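Local coordinates for VlsE1 (PDB 1L8W), which is a variable surface lipoprotein of the Lyme disease spirochaete, probably serving evasion of the host immune response through antigenic switching, at residues K153-K161 against A277-G285; A214-I223 against D269-A277. All blocks are in the same frame, centred on the assembly; numbering follows the deposited sequence.

Interaction 1 of 2, residues K153-K161 against A277-G285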
loop_
_atom_site.group_PDB
_atom_site.type_symbol
_atom_site.label_atom_id
_atom_site.label_comp_id
_atom_site.label_asym_id
_atom_site.label_seq_id
_atom_site.Cartn_x
_atom_site.Cartn_y
_atom_site.Cartn_z
ATOM N N LYS A 153 -12.905 -0.618 6.398
ATOM C CA LYS A 153 -12.125 -1.780 6.798
ATOM C C LYS A 153 -12.056 -2.900 5.768
ATOM O O LYS A 153 -11.036 -3.582 5.667
ATOM C CB LYS A 153 -12.633 -2.318 8.141
ATOM C CG LYS A 153 -14.129 -2.215 8.333
ATOM C CD LYS A 153 -14.577 -2.923 9.602
ATOM C CE LYS A 153 -14.252 -4.408 9.534
ATOM N NZ LYS A 153 -14.704 -5.159 10.743
ATOM N N ALA A 154 -13.126 -3.096 5.002
ATOM C CA ALA A 154 -13.136 -4.145 3.987
ATOM C C ALA A 154 -12.165 -3.807 2.854
ATOM O O ALA A 154 -11.580 -4.699 2.241
ATOM C CB ALA A 154 -14.548 -4.333 3.431
ATOM N N SER A 155 -12.007 -2.518 2.567
ATOM C CA SER A 155 -11.082 -2.077 1.522
ATOM C C SER A 155 -9.647 -2.207 2.043
ATOM O O SER A 155 -8.764 -2.699 1.339
ATOM C CB SER A 155 -11.360 -0.617 1.144
ATOM O OG SER A 155 -10.449 -0.152 0.168
ATOM N N VAL A 156 -9.428 -1.766 3.281
ATOM C CA VAL A 156 -8.107 -1.831 3.908
ATOM C C VAL A 156 -7.594 -3.262 3.987
ATOM O O VAL A 156 -6.555 -3.592 3.421
ATOM C CB VAL A 156 -8.122 -1.260 5.357
ATOM C CG1 VAL A 156 -6.736 -1.339 5.952
ATOM C CG2 VAL A 156 -8.603 0.178 5.365
ATOM N N LYS A 157 -8.337 -4.113 4.688
ATOM C CA LYS A 157 -7.942 -5.508 4.863
ATOM C C LYS A 157 -7.860 -6.274 3.565
ATOM O O LYS A 157 -6.993 -7.141 3.407
ATOM C CB LYS A 157 -8.899 -6.231 5.814
ATOM C CG LYS A 157 -8.794 -5.783 7.253
ATOM C CD LYS A 157 -9.447 -6.794 8.176
ATOM C CE LYS A 157 -10.924 -6.950 7.873
ATOM N NZ LYS A 157 -11.618 -5.636 7.982
ATOM N N GLY A 158 -8.768 -5.966 2.639
ATOM C CA GLY A 158 -8.760 -6.645 1.357
ATOM C C GLY A 158 -7.553 -6.256 0.529
ATOM O O GLY A 158 -6.939 -7.087 -0.137
ATOM N N ILE A 159 -7.202 -4.978 0.560
ATOM C CA ILE A 159 -6.052 -4.536 -0.209
ATOM C C ILE A 159 -4.805 -5.206 0.358
ATOM O O ILE A 159 -3.945 -5.668 -0.394
ATOM C CB ILE A 159 -5.933 -2.995 -0.179
ATOM C CG1 ILE A 159 -7.081 -2.386 -0.995
ATOM C CG2 ILE A 159 -4.594 -2.537 -0.761
ATOM C CD1 ILE A 159 -7.069 -0.875 -1.029
ATOM N N ALA A 160 -4.726 -5.281 1.685
ATOM C CA ALA A 160 -3.586 -5.911 2.353
ATOM C C ALA A 160 -3.504 -7.407 2.023
ATOM O O ALA A 160 -2.441 -7.924 1.655
ATOM C CB ALA A 160 -3.693 -5.711 3.863
ATOM N N LYS A 161 -4.634 -8.098 2.144
ATOM C CA LYS A 161 -4.669 -9.522 1.871
ATOM C C LYS A 161 -4.299 -9.785 0.425
ATOM O O LYS A 161 -3.604 -10.756 0.120
ATOM C CB LYS A 161 -6.057 -10.091 2.174
ATOM C CG LYS A 161 -6.191 -11.567 1.861
ATOM C CD LYS A 161 -7.558 -12.085 2.262
ATOM C CE LYS A 161 -7.702 -13.566 1.950
ATOM N NZ LYS A 161 -9.032 -14.082 2.371
ATOM N N ALA A 277 0.354 4.260 3.251
ATOM C CA ALA A 277 0.047 3.753 1.911
ATOM C C ALA A 277 -1.297 3.032 1.859
ATOM O O ALA A 277 -2.044 3.183 0.890
ATOM C CB ALA A 277 1.158 2.829 1.419
ATOM N N LEU A 278 -1.602 2.257 2.896
ATOM C CA LEU A 278 -2.871 1.536 2.950
ATOM C C LEU A 278 -4.046 2.504 3.040
ATOM O O LEU A 278 -5.065 2.316 2.373
ATOM C CB LEU A 278 -2.909 0.596 4.153
ATOM C CG LEU A 278 -2.277 -0.786 3.977
ATOM C CD1 LEU A 278 -2.091 -1.436 5.331
ATOM C CD2 LEU A 278 -3.158 -1.647 3.072
ATOM N N ARG A 279 -3.896 3.541 3.860
ATOM C CA ARG A 279 -4.949 4.526 4.044
ATOM C C ARG A 279 -5.196 5.283 2.746
ATOM O O ARG A 279 -6.343 5.491 2.350
ATOM C CB ARG A 279 -4.555 5.495 5.152
ATOM C CG ARG A 279 -5.544 6.604 5.402
ATOM C CD ARG A 279 -6.259 6.362 6.698
ATOM N NE ARG A 279 -6.652 7.601 7.333
ATOM C CZ ARG A 279 -7.375 7.669 8.444
ATOM N NH1 ARG A 279 -7.794 6.559 9.039
ATOM N NH2 ARG A 279 -7.652 8.849 8.973
ATOM N N GLY A 280 -4.107 5.684 2.092
ATOM C CA GLY A 280 -4.212 6.399 0.834
ATOM C C GLY A 280 -4.843 5.593 -0.295
ATOM O O GLY A 280 -5.504 6.161 -1.163
HETATM N N MSE A 281 -4.648 4.276 -0.297
HETATM C CA MSE A 281 -5.214 3.429 -1.343
HETATM C C MSE A 281 -6.658 3.015 -1.064
HETATM O O MSE A 281 -7.435 2.796 -1.997
HETATM C CB MSE A 281 -4.401 2.137 -1.514
HETATM C CG MSE A 281 -2.960 2.289 -1.935
HETATM SE SE MSE A 281 -2.108 0.527 -2.134
HETATM C CE MSE A 281 -2.185 0.356 -4.023
ATOM N N ALA A 282 -7.013 2.891 0.211
ATOM C CA ALA A 282 -8.347 2.438 0.566
ATOM C C ALA A 282 -9.482 3.458 0.507
ATOM O O ALA A 282 -9.283 4.658 0.664
ATOM C CB ALA A 282 -8.315 1.786 1.942
ATOM N N LYS A 283 -10.679 2.939 0.273
ATOM C CA LYS A 283 -11.901 3.726 0.223
ATOM C C LYS A 283 -12.138 4.386 1.586
ATOM O O LYS A 283 -11.943 3.754 2.623
ATOM C CB LYS A 283 -13.075 2.806 -0.112
ATOM C CG LYS A 283 -14.439 3.329 0.309
ATOM C CD LYS A 283 -15.477 2.220 0.265
ATOM C CE LYS A 283 -16.451 2.408 -0.883
ATOM N NZ LYS A 283 -17.335 3.582 -0.669
ATOM N N ASP A 284 -12.570 5.647 1.560
ATOM C CA ASP A 284 -12.846 6.445 2.754
ATOM C C ASP A 284 -11.612 6.774 3.589
ATOM O O ASP A 284 -11.731 7.341 4.678
ATOM C CB ASP A 284 -13.882 5.764 3.655
ATOM C CG ASP A 284 -15.260 5.680 3.011
ATOM O OD1 ASP A 284 -15.629 6.607 2.251
ATOM O OD2 ASP A 284 -15.977 4.691 3.285
ATOM N N GLY A 285 -10.432 6.418 3.090
ATOM C CA GLY A 285 -9.217 6.714 3.828
ATOM C C GLY A 285 -8.777 8.135 3.548
ATOM O O GLY A 285 -8.408 8.450 2.425
#

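Interaction 2 of 2, residues A214-I223 against D269-A277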
loop_
_atom_site.group_PDB
_atom_site.type_symbol
_atom_site.label_atom_id
_atom_site.label_comp_id
_atom_site.label_asym_id
_atom_site.label_seq_id
_atom_site.Cartn_x
_atom_site.Cartn_y
_atom_site.Cartn_z
ATOM N N ALA A 214 8.810 9.627 7.244
ATOM C CA ALA A 214 8.693 8.195 7.470
ATOM C C ALA A 214 8.710 7.463 6.129
ATOM O O ALA A 214 9.383 6.437 5.970
ATOM C CB ALA A 214 7.388 7.894 8.228
ATOM N N VAL A 215 7.965 7.994 5.164
ATOM C CA VAL A 215 7.896 7.411 3.830
ATOM C C VAL A 215 9.232 7.559 3.094
ATOM O O VAL A 215 9.641 6.668 2.348
ATOM C CB VAL A 215 6.771 8.085 2.988
ATOM C CG1 VAL A 215 6.860 7.659 1.516
ATOM C CG2 VAL A 215 5.419 7.726 3.561
ATOM N N SER A 216 9.919 8.674 3.304
ATOM C CA SER A 216 11.193 8.885 2.621
ATOM C C SER A 216 12.277 7.953 3.137
ATOM O O SER A 216 13.151 7.530 2.375
ATOM C CB SER A 216 11.671 10.331 2.779
ATOM O OG SER A 216 12.048 10.606 4.121
ATOM N N ALA A 217 12.195 7.633 4.427
ATOM C CA ALA A 217 13.166 6.781 5.114
ATOM C C ALA A 217 13.096 5.280 4.836
ATOM O O ALA A 217 13.867 4.509 5.414
ATOM C CB ALA A 217 13.058 7.017 6.617
ATOM N N VAL A 218 12.182 4.856 3.967
ATOM C CA VAL A 218 12.052 3.432 3.659
ATOM C C VAL A 218 11.850 3.182 2.165
ATOM O O VAL A 218 11.349 4.044 1.444
ATOM C CB VAL A 218 10.876 2.808 4.442
ATOM C CG1 VAL A 218 11.123 2.941 5.941
ATOM C CG2 VAL A 218 9.566 3.489 4.048
ATOM N N SER A 219 12.251 2.003 1.696
ATOM C CA SER A 219 12.102 1.682 0.286
ATOM C C SER A 219 10.715 1.071 0.057
ATOM O O SER A 219 9.954 0.861 1.002
ATOM C CB SER A 219 13.218 0.715 -0.158
ATOM O OG SER A 219 13.049 -0.593 0.380
ATOM N N GLY A 220 10.385 0.799 -1.197
ATOM C CA GLY A 220 9.092 0.211 -1.504
ATOM C C GLY A 220 8.997 -1.200 -0.963
ATOM O O GLY A 220 7.956 -1.599 -0.435
ATOM N N GLU A 221 10.083 -1.960 -1.100
ATOM C CA GLU A 221 10.127 -3.333 -0.605
ATOM C C GLU A 221 9.774 -3.381 0.882
ATOM O O GLU A 221 8.932 -4.180 1.308
ATOM C CB GLU A 221 11.519 -3.937 -0.800
ATOM C CG GLU A 221 11.964 -4.075 -2.243
ATOM C CD GLU A 221 12.051 -2.737 -2.955
ATOM O OE1 GLU A 221 12.645 -1.799 -2.382
ATOM O OE2 GLU A 221 11.532 -2.626 -4.087
ATOM N N GLN A 222 10.413 -2.519 1.668
ATOM C CA GLN A 222 10.170 -2.472 3.108
ATOM C C GLN A 222 8.717 -2.170 3.448
ATOM O O GLN A 222 8.154 -2.776 4.353
ATOM C CB GLN A 222 11.086 -1.433 3.766
ATOM C CG GLN A 222 12.543 -1.845 3.824
ATOM C CD GLN A 222 13.418 -0.771 4.447
ATOM O OE1 GLN A 222 13.765 0.214 3.800
ATOM N NE2 GLN A 222 13.758 -0.950 5.719
ATOM N N ILE A 223 8.116 -1.226 2.731
ATOM C CA ILE A 223 6.716 -0.883 2.963
ATOM C C ILE A 223 5.836 -2.073 2.556
ATOM O O ILE A 223 4.834 -2.367 3.204
ATOM C CB ILE A 223 6.301 0.364 2.154
ATOM C CG1 ILE A 223 7.180 1.556 2.551
ATOM C CG2 ILE A 223 4.858 0.702 2.439
ATOM C CD1 ILE A 223 7.076 2.754 1.613
ATOM N N ASP A 269 9.378 3.645 11.047
ATOM C CA ASP A 269 9.162 4.187 9.710
ATOM C C ASP A 269 8.506 3.298 8.662
ATOM O O ASP A 269 7.729 3.786 7.846
ATOM C CB ASP A 269 10.486 4.710 9.149
ATOM C CG ASP A 269 11.026 5.888 9.939
ATOM O OD1 ASP A 269 10.254 6.839 10.190
ATOM O OD2 ASP A 269 12.224 5.863 10.301
ATOM N N ASP A 270 8.816 2.011 8.652
ATOM C CA ASP A 270 8.210 1.145 7.654
ATOM C C ASP A 270 6.742 0.833 7.979
ATOM O O ASP A 270 5.939 0.618 7.068
ATOM C CB ASP A 270 9.043 -0.131 7.473
ATOM C CG ASP A 270 9.264 -0.879 8.769
ATOM O OD1 ASP A 270 9.008 -0.298 9.850
ATOM O OD2 ASP A 270 9.706 -2.052 8.698
ATOM N N GLN A 271 6.398 0.847 9.268
ATOM C CA GLN A 271 5.032 0.603 9.735
ATOM C C GLN A 271 4.172 1.841 9.484
ATOM O O GLN A 271 3.015 1.751 9.052
ATOM C CB GLN A 271 5.028 0.298 11.228
ATOM C CG GLN A 271 5.925 -0.863 11.636
ATOM C CD GLN A 271 5.544 -2.154 10.951
ATOM O OE1 GLN A 271 4.377 -2.544 10.945
ATOM N NE2 GLN A 271 6.527 -2.832 10.376
ATOM N N ILE A 272 4.743 3.003 9.774
ATOM C CA ILE A 272 4.049 4.261 9.550
ATOM C C ILE A 272 3.799 4.417 8.047
ATOM O O ILE A 272 2.679 4.697 7.627
ATOM C CB ILE A 272 4.889 5.442 10.045
ATOM C CG1 ILE A 272 5.075 5.323 11.559
ATOM C CG2 ILE A 272 4.235 6.749 9.645
ATOM C CD1 ILE A 272 5.994 6.353 12.157
ATOM N N ALA A 273 4.850 4.233 7.253
ATOM C CA ALA A 273 4.757 4.340 5.798
ATOM C C ALA A 273 3.719 3.358 5.232
ATOM O O ALA A 273 3.071 3.641 4.214
ATOM C CB ALA A 273 6.118 4.089 5.172
ATOM N N ALA A 274 3.564 2.211 5.900
ATOM C CA ALA A 274 2.586 1.202 5.499
ATOM C C ALA A 274 1.165 1.647 5.848
ATOM O O ALA A 274 0.234 1.445 5.062
ATOM C CB ALA A 274 2.884 -0.133 6.175
ATOM N N ALA A 275 1.000 2.232 7.034
ATOM C CA ALA A 275 -0.309 2.708 7.482
ATOM C C ALA A 275 -0.765 3.785 6.522
ATOM O O ALA A 275 -1.939 3.883 6.168
ATOM C CB ALA A 275 -0.214 3.287 8.902
ATOM N N ILE A 276 0.204 4.591 6.114
ATOM C CA ILE A 276 -0.010 5.687 5.197
ATOM C C ILE A 276 -0.406 5.197 3.807
ATOM O O ILE A 276 -1.407 5.653 3.255
ATOM C CB ILE A 276 1.263 6.573 5.114
ATOM C CG1 ILE A 276 1.420 7.351 6.430
ATOM C CG2 ILE A 276 1.191 7.504 3.924
ATOM C CD1 ILE A 276 2.608 8.305 6.489
ATOM N N ALA A 277 0.354 4.260 3.251
ATOM C CA ALA A 277 0.047 3.753 1.911
ATOM C C ALA A 277 -1.297 3.032 1.859
ATOM O O ALA A 277 -2.044 3.183 0.890
ATOM C CB ALA A 277 1.158 2.829 1.419
HETATM O O HOH W 1 9.491 -3.689 6.732
#

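Interaction 1 of 2, residues K153-K161 against A277-G285
Leu-278 opens the contact by laying its CD2 methyl on helix 153-161, 3.9 Å from Val-156 O, with Ala-160 CB and Ile-159 CG2 both at 4.2 Å from the same CD2. The Leu-278 and Ile-159 side chains slide past one another in opposite directions, touching through those two methyls. One turn on, Met-281, present as selenomethionine, brings its CB within 4.1 Å of Ile-159 CD1, while its SE reaches the CG2 branch of the same isoleucine. The two branches of Ile-159 are thus divided: CG2 faces Leu-278 and SE, and CD1 touches Met-281 O (3.8 Å) and Ala-282 CA where the helix stops. Ala-282 is the first residue to leave helical geometry. Its CB lies near both Ser-155 OG, at 3.4 Å, and Val-156 CG2. The backbones draw nearest here, with Ser-155 CA and Ala-282 CA 5.4 Å apart. Lys-283 N then donates a nearly straight hydrogen bond to Ser-155 OG (3.1 Å, 164° at the hydrogen). Ser-155 holds OG anti to its own backbone N (chi1 178°), which carries the oxygen across to the departing chain; the same hydroxyl also bonds Ala-131 O, so a buried polar atom is gripped twice. A type II turn from Ala-282 to Gly-285 follows, and Lys-59 NZ gathers helix end and turn by bonding the carbonyl oxygens of Gly-280, Ala-282 and Gly-285. The short helical segments cross at 121°. Helix 247-252 touches Val-156, Ala-160 and Leu-278, helix 294-333 receives Met-281, and the chain runs on into strand 287-288, parallel to 141-142.

Interaction 2 of 2, residues A214-I223 against D269-A277
Val-218 places CG1 anti to its carbonyl carbon (chi1 -61°) and CG2 between the backbone N and that carbon, a rotamer that spreads both methyls over helix 269-277. CG1 rests 3.7 Å from Asp-269 CB, and CG2 is equally close to Ala-273 CB. Ile-223 has the corresponding chi1 of -59°, which sends CG1 to the methyl of Ala-273 while CG2 settles 3.8 Å from Ala-274 CA. The single CB of Ala-273 is therefore met by Val-218, by Ile-223 and, at 4.0 Å, by CG2 of Val-215. That small residue lets the partner come close: Val-215 CA and Ala-273 CA are only 4.8 Å apart. Two consecutive helices, 205-216 and 220-230, joined by the short link 217-219 with Ser-219 as N-cap of the second, both pack on helix 269-281 of this largely helical protein. At the start of helix 220-230, Gln-222 folds back so that its OE1 accepts a bond from Ser-219 N (169° at the hydrogen). At the far end of the contact Ala-214 CB touches Ile-272 CG2 at 3.6 Å, and the Asp-269 carboxylate lies against Ala-214 with OD1 also bonded by Asn-187 ND2. No direct hydrogen bond joins the segments, but a water donates to Gln-222 O and, at 2.6 Å, to Asp-270 OD2. Lys-311 NZ, from helix 294-333, bonds the carbonyl oxygens of Val-215 and Val-218.

Helix 269-281 is the common element, used at its two ends: interaction 2 takes the N-terminal part and interaction 1 the C-terminal part and the turn beyond, with centres about 15 Å apart. Ala-277 belongs to both ranges, yet within these segments it touches only Ile-223 of interaction 2. Apart from the shared helix, the two contacts do not meet. In sequence, the pairing of 214-223 with 269-277, 46 residues apart, falls within the one that spans 116 between 153-161 and 277-285. Helix 294-333 packs against both, and its Ala-308 meets Ile-276 and Ala-277. Both contacts are mainly apolar; the polar link is direct in the first and through water in the second.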